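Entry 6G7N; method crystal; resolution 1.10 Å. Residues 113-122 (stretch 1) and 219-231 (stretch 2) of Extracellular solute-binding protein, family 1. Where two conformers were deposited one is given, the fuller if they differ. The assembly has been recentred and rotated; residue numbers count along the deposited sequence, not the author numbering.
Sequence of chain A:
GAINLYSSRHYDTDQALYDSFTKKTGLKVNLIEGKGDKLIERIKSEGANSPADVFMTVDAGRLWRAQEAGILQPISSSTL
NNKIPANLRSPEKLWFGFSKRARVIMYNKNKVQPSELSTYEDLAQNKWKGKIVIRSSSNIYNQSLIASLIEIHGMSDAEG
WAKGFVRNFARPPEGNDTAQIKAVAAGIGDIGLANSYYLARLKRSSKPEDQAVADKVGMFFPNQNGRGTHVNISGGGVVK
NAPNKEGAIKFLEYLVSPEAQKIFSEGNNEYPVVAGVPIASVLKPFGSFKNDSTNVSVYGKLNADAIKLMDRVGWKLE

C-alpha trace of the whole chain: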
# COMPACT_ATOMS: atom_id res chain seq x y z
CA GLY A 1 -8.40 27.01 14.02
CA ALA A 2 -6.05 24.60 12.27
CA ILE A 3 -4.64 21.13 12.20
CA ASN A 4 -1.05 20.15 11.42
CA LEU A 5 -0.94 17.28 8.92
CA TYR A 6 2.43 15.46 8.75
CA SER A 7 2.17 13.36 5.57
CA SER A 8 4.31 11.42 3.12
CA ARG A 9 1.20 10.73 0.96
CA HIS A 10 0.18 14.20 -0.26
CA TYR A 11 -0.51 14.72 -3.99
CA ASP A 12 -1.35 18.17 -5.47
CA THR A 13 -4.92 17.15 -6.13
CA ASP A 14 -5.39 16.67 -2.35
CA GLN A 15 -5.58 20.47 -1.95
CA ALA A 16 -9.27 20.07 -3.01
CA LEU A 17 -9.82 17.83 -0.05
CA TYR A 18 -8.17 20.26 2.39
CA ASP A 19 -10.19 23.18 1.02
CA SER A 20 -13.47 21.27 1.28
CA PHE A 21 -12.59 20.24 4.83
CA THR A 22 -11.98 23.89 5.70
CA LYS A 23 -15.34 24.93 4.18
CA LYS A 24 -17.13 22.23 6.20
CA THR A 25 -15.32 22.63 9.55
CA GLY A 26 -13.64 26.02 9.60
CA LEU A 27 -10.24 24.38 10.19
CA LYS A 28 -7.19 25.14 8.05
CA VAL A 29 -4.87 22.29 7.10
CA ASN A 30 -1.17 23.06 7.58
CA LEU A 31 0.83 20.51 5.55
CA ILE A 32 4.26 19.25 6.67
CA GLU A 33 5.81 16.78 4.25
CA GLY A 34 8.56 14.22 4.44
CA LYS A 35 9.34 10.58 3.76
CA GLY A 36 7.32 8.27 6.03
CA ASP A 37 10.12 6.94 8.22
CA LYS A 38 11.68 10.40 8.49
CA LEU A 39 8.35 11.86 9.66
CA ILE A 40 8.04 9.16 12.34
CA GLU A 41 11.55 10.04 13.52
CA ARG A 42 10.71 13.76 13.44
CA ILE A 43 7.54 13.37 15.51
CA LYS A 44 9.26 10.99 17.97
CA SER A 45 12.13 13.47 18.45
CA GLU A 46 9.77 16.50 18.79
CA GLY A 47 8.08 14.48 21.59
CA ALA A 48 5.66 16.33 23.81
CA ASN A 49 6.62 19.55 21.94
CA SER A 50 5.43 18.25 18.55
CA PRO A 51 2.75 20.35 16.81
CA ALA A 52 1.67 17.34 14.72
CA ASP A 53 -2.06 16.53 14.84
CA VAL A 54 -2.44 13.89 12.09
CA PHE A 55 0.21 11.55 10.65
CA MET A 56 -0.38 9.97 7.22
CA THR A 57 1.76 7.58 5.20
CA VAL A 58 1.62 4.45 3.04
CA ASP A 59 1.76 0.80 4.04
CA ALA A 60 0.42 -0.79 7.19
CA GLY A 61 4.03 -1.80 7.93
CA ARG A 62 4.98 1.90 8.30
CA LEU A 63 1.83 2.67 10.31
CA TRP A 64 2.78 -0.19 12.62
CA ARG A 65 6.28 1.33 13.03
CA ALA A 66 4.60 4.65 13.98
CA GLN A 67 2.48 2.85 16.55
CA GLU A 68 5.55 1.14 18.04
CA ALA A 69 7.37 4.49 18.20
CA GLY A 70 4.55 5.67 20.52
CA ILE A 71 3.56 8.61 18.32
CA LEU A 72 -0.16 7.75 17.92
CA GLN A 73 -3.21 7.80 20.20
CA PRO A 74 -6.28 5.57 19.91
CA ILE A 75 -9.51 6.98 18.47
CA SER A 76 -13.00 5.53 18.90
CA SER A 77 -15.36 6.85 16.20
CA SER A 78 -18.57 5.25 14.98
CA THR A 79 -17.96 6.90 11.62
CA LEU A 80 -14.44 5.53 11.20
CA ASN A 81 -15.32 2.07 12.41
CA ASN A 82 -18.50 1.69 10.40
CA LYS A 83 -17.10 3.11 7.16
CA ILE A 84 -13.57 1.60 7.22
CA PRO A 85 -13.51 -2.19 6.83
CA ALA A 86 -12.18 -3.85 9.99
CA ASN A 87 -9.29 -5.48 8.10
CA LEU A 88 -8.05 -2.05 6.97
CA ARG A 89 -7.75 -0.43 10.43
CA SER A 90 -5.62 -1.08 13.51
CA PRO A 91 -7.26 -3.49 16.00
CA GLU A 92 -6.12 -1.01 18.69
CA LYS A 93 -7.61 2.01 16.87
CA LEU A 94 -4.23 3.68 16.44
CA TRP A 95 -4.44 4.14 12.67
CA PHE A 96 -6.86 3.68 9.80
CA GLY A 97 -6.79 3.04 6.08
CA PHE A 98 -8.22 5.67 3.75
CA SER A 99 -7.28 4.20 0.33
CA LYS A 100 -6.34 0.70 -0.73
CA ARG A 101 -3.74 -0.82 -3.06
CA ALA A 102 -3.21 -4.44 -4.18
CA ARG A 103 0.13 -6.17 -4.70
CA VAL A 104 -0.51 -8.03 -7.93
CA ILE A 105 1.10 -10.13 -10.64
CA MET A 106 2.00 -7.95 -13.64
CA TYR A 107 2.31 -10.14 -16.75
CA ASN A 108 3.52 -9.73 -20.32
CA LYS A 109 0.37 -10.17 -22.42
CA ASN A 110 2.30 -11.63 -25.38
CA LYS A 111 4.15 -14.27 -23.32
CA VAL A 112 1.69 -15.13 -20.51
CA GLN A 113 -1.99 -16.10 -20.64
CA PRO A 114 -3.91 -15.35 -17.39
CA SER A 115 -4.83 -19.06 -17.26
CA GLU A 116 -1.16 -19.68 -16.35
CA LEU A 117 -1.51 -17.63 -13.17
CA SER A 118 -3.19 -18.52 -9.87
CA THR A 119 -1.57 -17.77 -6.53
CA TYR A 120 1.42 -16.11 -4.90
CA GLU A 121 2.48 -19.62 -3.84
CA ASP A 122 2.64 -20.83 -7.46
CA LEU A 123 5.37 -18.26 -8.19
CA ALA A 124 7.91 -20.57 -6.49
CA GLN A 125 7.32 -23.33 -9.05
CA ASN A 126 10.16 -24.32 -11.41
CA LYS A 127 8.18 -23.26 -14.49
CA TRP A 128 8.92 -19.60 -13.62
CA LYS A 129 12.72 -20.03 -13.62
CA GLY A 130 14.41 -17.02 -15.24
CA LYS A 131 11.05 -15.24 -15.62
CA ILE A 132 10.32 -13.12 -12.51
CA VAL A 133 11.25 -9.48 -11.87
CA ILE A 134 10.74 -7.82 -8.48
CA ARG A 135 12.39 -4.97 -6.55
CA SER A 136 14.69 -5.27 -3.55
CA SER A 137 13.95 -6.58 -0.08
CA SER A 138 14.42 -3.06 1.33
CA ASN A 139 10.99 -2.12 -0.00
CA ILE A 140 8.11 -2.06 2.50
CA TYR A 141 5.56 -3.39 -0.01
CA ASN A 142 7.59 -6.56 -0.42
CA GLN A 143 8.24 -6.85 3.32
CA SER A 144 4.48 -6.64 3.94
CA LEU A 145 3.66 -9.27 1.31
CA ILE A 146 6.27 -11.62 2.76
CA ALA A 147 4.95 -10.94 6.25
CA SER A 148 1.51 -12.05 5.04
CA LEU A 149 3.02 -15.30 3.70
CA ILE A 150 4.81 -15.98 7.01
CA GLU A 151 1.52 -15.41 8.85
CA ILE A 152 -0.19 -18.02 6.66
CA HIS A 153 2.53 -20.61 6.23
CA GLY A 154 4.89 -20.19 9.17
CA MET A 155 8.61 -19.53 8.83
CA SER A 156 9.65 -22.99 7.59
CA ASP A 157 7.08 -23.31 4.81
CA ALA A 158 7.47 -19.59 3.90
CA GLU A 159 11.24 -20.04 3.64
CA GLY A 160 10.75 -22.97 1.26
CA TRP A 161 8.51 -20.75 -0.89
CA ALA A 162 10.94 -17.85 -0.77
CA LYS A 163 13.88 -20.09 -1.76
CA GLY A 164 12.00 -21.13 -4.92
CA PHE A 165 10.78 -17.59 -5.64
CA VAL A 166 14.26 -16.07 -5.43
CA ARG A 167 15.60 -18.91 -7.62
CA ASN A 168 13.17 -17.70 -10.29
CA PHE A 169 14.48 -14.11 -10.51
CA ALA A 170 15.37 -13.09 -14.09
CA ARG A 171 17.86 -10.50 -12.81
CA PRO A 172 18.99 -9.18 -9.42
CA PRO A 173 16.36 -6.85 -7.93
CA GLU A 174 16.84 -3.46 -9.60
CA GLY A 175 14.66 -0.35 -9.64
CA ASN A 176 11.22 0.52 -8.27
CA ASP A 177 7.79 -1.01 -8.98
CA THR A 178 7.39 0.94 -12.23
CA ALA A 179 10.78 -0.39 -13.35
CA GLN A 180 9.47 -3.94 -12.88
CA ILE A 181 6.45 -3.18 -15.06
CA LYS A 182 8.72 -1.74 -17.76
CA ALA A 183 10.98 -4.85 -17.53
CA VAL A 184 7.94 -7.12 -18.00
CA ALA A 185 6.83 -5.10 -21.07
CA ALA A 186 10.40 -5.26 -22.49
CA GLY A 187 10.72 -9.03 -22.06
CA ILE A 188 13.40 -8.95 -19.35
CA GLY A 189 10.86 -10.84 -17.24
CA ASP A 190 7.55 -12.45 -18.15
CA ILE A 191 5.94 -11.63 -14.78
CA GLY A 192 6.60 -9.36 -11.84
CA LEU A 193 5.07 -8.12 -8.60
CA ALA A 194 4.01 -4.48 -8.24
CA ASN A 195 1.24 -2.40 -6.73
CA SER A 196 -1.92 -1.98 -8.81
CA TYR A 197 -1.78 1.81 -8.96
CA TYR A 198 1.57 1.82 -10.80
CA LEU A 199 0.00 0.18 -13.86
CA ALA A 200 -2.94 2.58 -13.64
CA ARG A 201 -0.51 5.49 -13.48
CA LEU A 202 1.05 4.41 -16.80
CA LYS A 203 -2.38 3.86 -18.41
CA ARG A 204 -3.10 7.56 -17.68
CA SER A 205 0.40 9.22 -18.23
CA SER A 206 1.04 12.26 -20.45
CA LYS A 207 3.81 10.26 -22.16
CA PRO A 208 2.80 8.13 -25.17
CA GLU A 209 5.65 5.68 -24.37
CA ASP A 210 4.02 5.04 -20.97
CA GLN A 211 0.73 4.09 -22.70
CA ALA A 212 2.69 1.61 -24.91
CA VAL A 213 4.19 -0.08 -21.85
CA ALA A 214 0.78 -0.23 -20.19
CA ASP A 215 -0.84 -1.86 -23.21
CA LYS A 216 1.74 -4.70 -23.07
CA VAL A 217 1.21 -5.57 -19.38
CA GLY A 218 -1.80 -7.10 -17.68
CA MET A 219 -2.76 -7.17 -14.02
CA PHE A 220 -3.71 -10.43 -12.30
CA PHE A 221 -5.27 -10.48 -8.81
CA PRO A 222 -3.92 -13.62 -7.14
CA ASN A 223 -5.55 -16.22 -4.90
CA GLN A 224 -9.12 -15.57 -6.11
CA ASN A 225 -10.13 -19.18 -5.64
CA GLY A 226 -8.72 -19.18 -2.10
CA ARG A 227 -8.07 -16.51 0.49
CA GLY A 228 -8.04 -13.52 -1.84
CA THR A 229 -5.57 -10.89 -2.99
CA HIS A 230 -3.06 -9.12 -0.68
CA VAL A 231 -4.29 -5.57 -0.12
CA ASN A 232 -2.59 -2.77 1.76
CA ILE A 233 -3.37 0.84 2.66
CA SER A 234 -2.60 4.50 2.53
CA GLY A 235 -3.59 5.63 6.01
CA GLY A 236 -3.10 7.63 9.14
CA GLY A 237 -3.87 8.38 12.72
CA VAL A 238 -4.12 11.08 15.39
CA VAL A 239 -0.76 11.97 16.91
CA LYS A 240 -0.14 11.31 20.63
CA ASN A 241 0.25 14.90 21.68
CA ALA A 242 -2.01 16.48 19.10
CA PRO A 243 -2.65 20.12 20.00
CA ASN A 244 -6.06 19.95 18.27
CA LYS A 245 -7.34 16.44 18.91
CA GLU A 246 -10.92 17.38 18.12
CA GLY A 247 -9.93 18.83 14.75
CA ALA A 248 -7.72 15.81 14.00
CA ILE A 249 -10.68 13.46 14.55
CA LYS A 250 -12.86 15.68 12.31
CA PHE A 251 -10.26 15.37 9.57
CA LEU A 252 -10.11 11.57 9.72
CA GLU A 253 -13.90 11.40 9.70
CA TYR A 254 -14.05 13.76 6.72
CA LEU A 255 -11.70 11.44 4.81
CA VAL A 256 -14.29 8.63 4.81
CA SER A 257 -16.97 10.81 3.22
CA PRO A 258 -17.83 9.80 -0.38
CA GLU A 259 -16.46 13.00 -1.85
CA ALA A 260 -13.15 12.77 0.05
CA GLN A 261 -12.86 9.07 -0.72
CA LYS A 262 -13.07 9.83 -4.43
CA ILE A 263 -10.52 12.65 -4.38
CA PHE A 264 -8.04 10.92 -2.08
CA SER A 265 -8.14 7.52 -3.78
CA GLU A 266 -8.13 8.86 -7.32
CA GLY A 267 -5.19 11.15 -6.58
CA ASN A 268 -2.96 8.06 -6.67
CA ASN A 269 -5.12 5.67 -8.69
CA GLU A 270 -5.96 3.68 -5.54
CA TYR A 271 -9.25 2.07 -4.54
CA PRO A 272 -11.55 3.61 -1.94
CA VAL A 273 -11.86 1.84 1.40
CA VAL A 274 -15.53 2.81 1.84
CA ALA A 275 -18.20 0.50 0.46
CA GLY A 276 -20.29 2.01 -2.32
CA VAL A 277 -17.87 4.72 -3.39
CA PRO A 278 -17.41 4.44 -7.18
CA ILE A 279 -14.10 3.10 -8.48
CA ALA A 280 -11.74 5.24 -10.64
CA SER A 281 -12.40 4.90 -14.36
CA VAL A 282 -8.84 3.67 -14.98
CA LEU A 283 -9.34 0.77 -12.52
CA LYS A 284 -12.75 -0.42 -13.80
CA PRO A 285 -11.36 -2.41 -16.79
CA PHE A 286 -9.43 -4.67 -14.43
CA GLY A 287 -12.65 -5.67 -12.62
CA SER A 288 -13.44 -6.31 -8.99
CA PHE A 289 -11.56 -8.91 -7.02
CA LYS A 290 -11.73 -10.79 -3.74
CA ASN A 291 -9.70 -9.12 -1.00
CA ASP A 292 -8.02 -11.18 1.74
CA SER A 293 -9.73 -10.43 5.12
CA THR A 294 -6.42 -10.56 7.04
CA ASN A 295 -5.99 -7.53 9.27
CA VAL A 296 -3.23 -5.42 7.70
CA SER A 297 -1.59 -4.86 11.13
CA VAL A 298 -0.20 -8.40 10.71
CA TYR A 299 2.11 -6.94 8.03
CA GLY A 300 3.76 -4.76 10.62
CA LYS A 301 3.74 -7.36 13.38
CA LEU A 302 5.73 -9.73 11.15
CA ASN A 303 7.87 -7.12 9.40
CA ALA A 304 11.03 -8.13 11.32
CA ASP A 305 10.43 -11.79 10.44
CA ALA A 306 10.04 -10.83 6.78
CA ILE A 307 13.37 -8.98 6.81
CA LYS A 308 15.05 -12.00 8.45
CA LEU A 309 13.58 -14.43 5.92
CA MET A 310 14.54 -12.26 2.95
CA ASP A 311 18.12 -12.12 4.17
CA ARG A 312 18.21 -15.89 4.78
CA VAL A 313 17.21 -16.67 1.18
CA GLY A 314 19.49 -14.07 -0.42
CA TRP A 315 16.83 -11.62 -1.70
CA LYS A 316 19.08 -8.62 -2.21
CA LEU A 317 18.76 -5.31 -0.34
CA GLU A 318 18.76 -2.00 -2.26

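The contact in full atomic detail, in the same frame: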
# COMPACT_ATOMS: atom_id res chain seq x y z
N GLN A 113 -0.52 -16.10 -20.70
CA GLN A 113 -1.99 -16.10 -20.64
C GLN A 113 -2.42 -16.09 -19.18
O GLN A 113 -1.77 -16.73 -18.35
CB GLN A 113 -2.54 -17.34 -21.34
CG GLN A 113 -2.16 -17.46 -22.82
CD GLN A 113 -2.57 -16.24 -23.61
OE1 GLN A 113 -1.73 -15.58 -24.23
NE2 GLN A 113 -3.85 -15.91 -23.54
N PRO A 114 -3.48 -15.35 -18.82
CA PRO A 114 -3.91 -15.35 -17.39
C PRO A 114 -4.24 -16.72 -16.83
O PRO A 114 -4.11 -16.93 -15.64
CB PRO A 114 -5.15 -14.44 -17.38
CG PRO A 114 -5.27 -13.86 -18.73
CD PRO A 114 -4.21 -14.38 -19.65
N SER A 115 -4.63 -17.67 -17.68
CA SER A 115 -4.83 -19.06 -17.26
C SER A 115 -3.59 -19.72 -16.65
O SER A 115 -3.72 -20.69 -15.90
CB SER A 115 -5.32 -19.90 -18.45
OG SER A 115 -4.30 -20.00 -19.43
N GLU A 116 -2.41 -19.18 -16.93
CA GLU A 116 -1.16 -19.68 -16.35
C GLU A 116 -0.90 -19.20 -14.94
O GLU A 116 0.03 -19.68 -14.29
CB GLU A 116 0.04 -19.27 -17.21
CG GLU A 116 0.00 -19.76 -18.63
CD GLU A 116 1.15 -19.20 -19.45
OE1 GLU A 116 2.31 -19.36 -19.05
OE2 GLU A 116 0.89 -18.59 -20.50
N LEU A 117 -1.69 -18.24 -14.49
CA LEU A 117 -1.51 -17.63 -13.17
C LEU A 117 -2.58 -18.12 -12.19
O LEU A 117 -3.69 -18.46 -12.59
CB LEU A 117 -1.58 -16.11 -13.32
CG LEU A 117 -0.58 -15.51 -14.31
CD1 LEU A 117 -0.80 -14.03 -14.53
CD2 LEU A 117 0.84 -15.81 -13.88
N SER A 118 -2.25 -18.08 -10.90
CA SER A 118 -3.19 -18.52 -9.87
C SER A 118 -2.92 -17.81 -8.55
O SER A 118 -3.69 -16.92 -8.15
CB SER A 118 -3.15 -20.05 -9.72
OG SER A 118 -1.85 -20.53 -9.46
N THR A 119 -1.85 -18.21 -7.88
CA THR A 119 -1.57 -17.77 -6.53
C THR A 119 -0.17 -17.18 -6.39
O THR A 119 0.71 -17.40 -7.22
CB THR A 119 -1.67 -18.96 -5.55
OG1 THR A 119 -0.67 -19.89 -5.94
CG2 THR A 119 -3.07 -19.62 -5.60
N TYR A 120 0.08 -16.50 -5.27
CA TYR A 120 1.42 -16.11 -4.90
C TYR A 120 2.29 -17.35 -4.73
O TYR A 120 3.47 -17.37 -5.12
CB TYR A 120 1.46 -15.30 -3.59
CG TYR A 120 0.66 -14.00 -3.65
CD1 TYR A 120 1.10 -12.91 -4.37
CD2 TYR A 120 -0.55 -13.90 -2.97
CE1 TYR A 120 0.37 -11.72 -4.43
CE2 TYR A 120 -1.30 -12.74 -3.03
CZ TYR A 120 -0.86 -11.66 -3.77
OH TYR A 120 -1.65 -10.53 -3.84
N GLU A 121 1.73 -18.41 -4.13
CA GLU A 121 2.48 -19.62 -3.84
C GLU A 121 3.03 -20.25 -5.10
O GLU A 121 4.15 -20.77 -5.10
CB GLU A 121 1.59 -20.60 -3.06
CG GLU A 121 1.32 -20.16 -1.60
CD GLU A 121 0.29 -19.03 -1.39
OE1 GLU A 121 -0.43 -18.64 -2.33
OE2 GLU A 121 0.24 -18.56 -0.23
N ASP A 122 2.26 -20.22 -6.18
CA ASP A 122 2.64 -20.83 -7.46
C ASP A 122 3.88 -20.18 -8.06
O ASP A 122 4.56 -20.79 -8.90
CB ASP A 122 1.45 -20.73 -8.43
CG ASP A 122 1.80 -21.03 -9.88
OD1 ASP A 122 1.73 -22.21 -10.19
OD2 ASP A 122 2.00 -20.12 -10.74
N MET A 219 -2.71 -7.07 -15.48
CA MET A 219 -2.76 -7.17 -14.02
C MET A 219 -3.59 -8.36 -13.62
O MET A 219 -4.74 -8.45 -14.03
CB MET A 219 -3.43 -5.91 -13.46
CG MET A 219 -3.76 -6.00 -11.99
SD MET A 219 -4.25 -4.41 -11.32
CE MET A 219 -3.03 -3.37 -12.05
N PHE A 220 -3.03 -9.24 -12.78
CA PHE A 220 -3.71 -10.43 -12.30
C PHE A 220 -3.79 -10.37 -10.77
O PHE A 220 -2.77 -10.23 -10.10
CB PHE A 220 -2.96 -11.68 -12.75
CG PHE A 220 -3.64 -12.98 -12.42
CD1 PHE A 220 -4.58 -13.53 -13.27
CD2 PHE A 220 -3.37 -13.62 -11.22
CE1 PHE A 220 -5.19 -14.73 -12.97
CE2 PHE A 220 -4.00 -14.81 -10.91
CZ PHE A 220 -4.91 -15.36 -11.78
N PHE A 221 -5.01 -10.51 -10.25
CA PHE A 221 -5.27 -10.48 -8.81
C PHE A 221 -5.16 -11.91 -8.27
O PHE A 221 -6.01 -12.73 -8.58
CB PHE A 221 -6.68 -9.91 -8.55
CG PHE A 221 -6.85 -8.50 -9.07
CD1 PHE A 221 -6.23 -7.44 -8.46
CD2 PHE A 221 -7.64 -8.24 -10.18
CE1 PHE A 221 -6.35 -6.14 -8.90
CE2 PHE A 221 -7.77 -6.94 -10.65
CZ PHE A 221 -7.13 -5.88 -10.01
N PRO A 222 -4.12 -12.23 -7.46
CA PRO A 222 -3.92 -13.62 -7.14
C PRO A 222 -4.83 -14.15 -6.03
O PRO A 222 -5.44 -13.39 -5.27
CB PRO A 222 -2.44 -13.66 -6.70
CG PRO A 222 -1.83 -12.42 -7.25
CD PRO A 222 -2.94 -11.43 -7.12
N ASN A 223 -4.89 -15.48 -5.97
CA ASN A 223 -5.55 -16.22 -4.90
C ASN A 223 -7.07 -16.00 -4.86
O ASN A 223 -7.71 -16.17 -3.81
CB ASN A 223 -4.91 -15.99 -3.50
CG ASN A 223 -3.46 -16.45 -3.41
OD1 ASN A 223 -2.61 -16.01 -4.18
ND2 ASN A 223 -3.15 -17.36 -2.46
N GLN A 224 -7.67 -15.77 -6.03
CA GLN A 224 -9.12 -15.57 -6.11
C GLN A 224 -9.95 -16.77 -5.75
O GLN A 224 -11.09 -16.60 -5.34
CB GLN A 224 -9.50 -15.09 -7.51
CG GLN A 224 -8.94 -13.71 -7.81
CD GLN A 224 -9.51 -12.67 -6.88
OE1 GLN A 224 -10.72 -12.35 -6.95
NE2 GLN A 224 -8.68 -12.15 -5.95
N ASN A 225 -9.41 -17.96 -5.96
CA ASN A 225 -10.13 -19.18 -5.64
C ASN A 225 -9.85 -19.66 -4.24
O ASN A 225 -10.36 -20.70 -3.84
CB ASN A 225 -9.85 -20.27 -6.69
CG ASN A 225 -10.39 -19.89 -8.05
OD1 ASN A 225 -11.45 -19.30 -8.15
ND2 ASN A 225 -9.65 -20.20 -9.08
N GLY A 226 -9.08 -18.89 -3.48
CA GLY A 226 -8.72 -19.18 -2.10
C GLY A 226 -8.96 -17.97 -1.24
O GLY A 226 -10.09 -17.45 -1.17
N ARG A 227 -7.91 -17.53 -0.55
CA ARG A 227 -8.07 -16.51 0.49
C ARG A 227 -8.26 -15.09 -0.02
O ARG A 227 -8.67 -14.24 0.76
CB ARG A 227 -6.92 -16.57 1.46
CG ARG A 227 -5.58 -16.12 0.88
CD ARG A 227 -4.46 -16.23 1.90
NE ARG A 227 -3.17 -15.79 1.36
CZ ARG A 227 -2.22 -16.58 0.86
NH1 ARG A 227 -2.37 -17.89 0.83
NH2 ARG A 227 -1.13 -16.05 0.35
N GLY A 228 -7.94 -14.83 -1.29
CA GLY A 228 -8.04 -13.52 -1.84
C GLY A 228 -6.71 -12.81 -2.00
O GLY A 228 -5.67 -13.28 -1.54
N THR A 229 -6.74 -11.65 -2.65
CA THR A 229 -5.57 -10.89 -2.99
C THR A 229 -5.05 -10.11 -1.77
O THR A 229 -5.84 -9.62 -0.95
CB THR A 229 -5.91 -9.95 -4.16
OG1 THR A 229 -6.28 -10.73 -5.29
CG2 THR A 229 -4.81 -9.00 -4.53
N HIS A 230 -3.73 -9.95 -1.70
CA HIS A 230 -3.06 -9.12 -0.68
C HIS A 230 -3.33 -7.64 -0.98
O HIS A 230 -2.91 -7.13 -2.05
CB HIS A 230 -1.58 -9.41 -0.71
CG HIS A 230 -0.75 -8.55 0.19
ND1 HIS A 230 -0.48 -8.87 1.49
CD2 HIS A 230 -0.09 -7.39 -0.05
CE1 HIS A 230 0.32 -7.94 1.99
NE2 HIS A 230 0.58 -7.03 1.08
N VAL A 231 -4.02 -6.99 -0.06
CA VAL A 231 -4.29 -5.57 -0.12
C VAL A 231 -3.57 -4.86 1.01
O VAL A 231 -3.31 -5.40 2.09
CB VAL A 231 -5.80 -5.25 -0.17
CG1 VAL A 231 -6.40 -5.82 -1.45
CG2 VAL A 231 -6.55 -5.73 1.05
O HOH W 1 -6.51 -15.84 -8.71

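This is a mostly loop-based contact in which Asn223 ties the two backbones together, two aromatic rings pack against aliphatic groups, and a salt bridge closes one end. The backbones come closest at Thr119 and Asn223, whose CA atoms lie 4.6 Å apart. There Asn223 N donates to Ser118 O at 2.9 Å, and the bond is almost straight. The Asn223 side chain then works in both directions. Its OD1 accepts from Tyr120 N at 2.9 Å, while its ND2 donates to Glu121 OE1 at 3.0 Å. The other carboxylate oxygen, Glu121 OE2, meets Arg227 NH1 and NH2, each at 2.9 Å. This salt bridge is forked, with OE2 near the guanidinium plane.

Tyr120 reaches across with its ring. Pro222 CB sits over one face, 3.9 Å from the ring centroid, in a CH-pi contact. At the tip, Tyr120 OH accepts from His230 N at 3.0 Å. Phe220 points toward stretch 1, and Leu117 CB lies over its face, 3.5 Å from the centroid. Ser118 O approaches the edge of this ring, 3.5 Å from Phe220 CE2. Water 1 donates to Ser118 O at 3.1 Å and to Phe221 O at 3.2 Å, adding a bridge between the stretches.

Within stretch 2, Asn223 begins a type I turn, with Gly226 N bonded to Asn223 O at 3.1 Å.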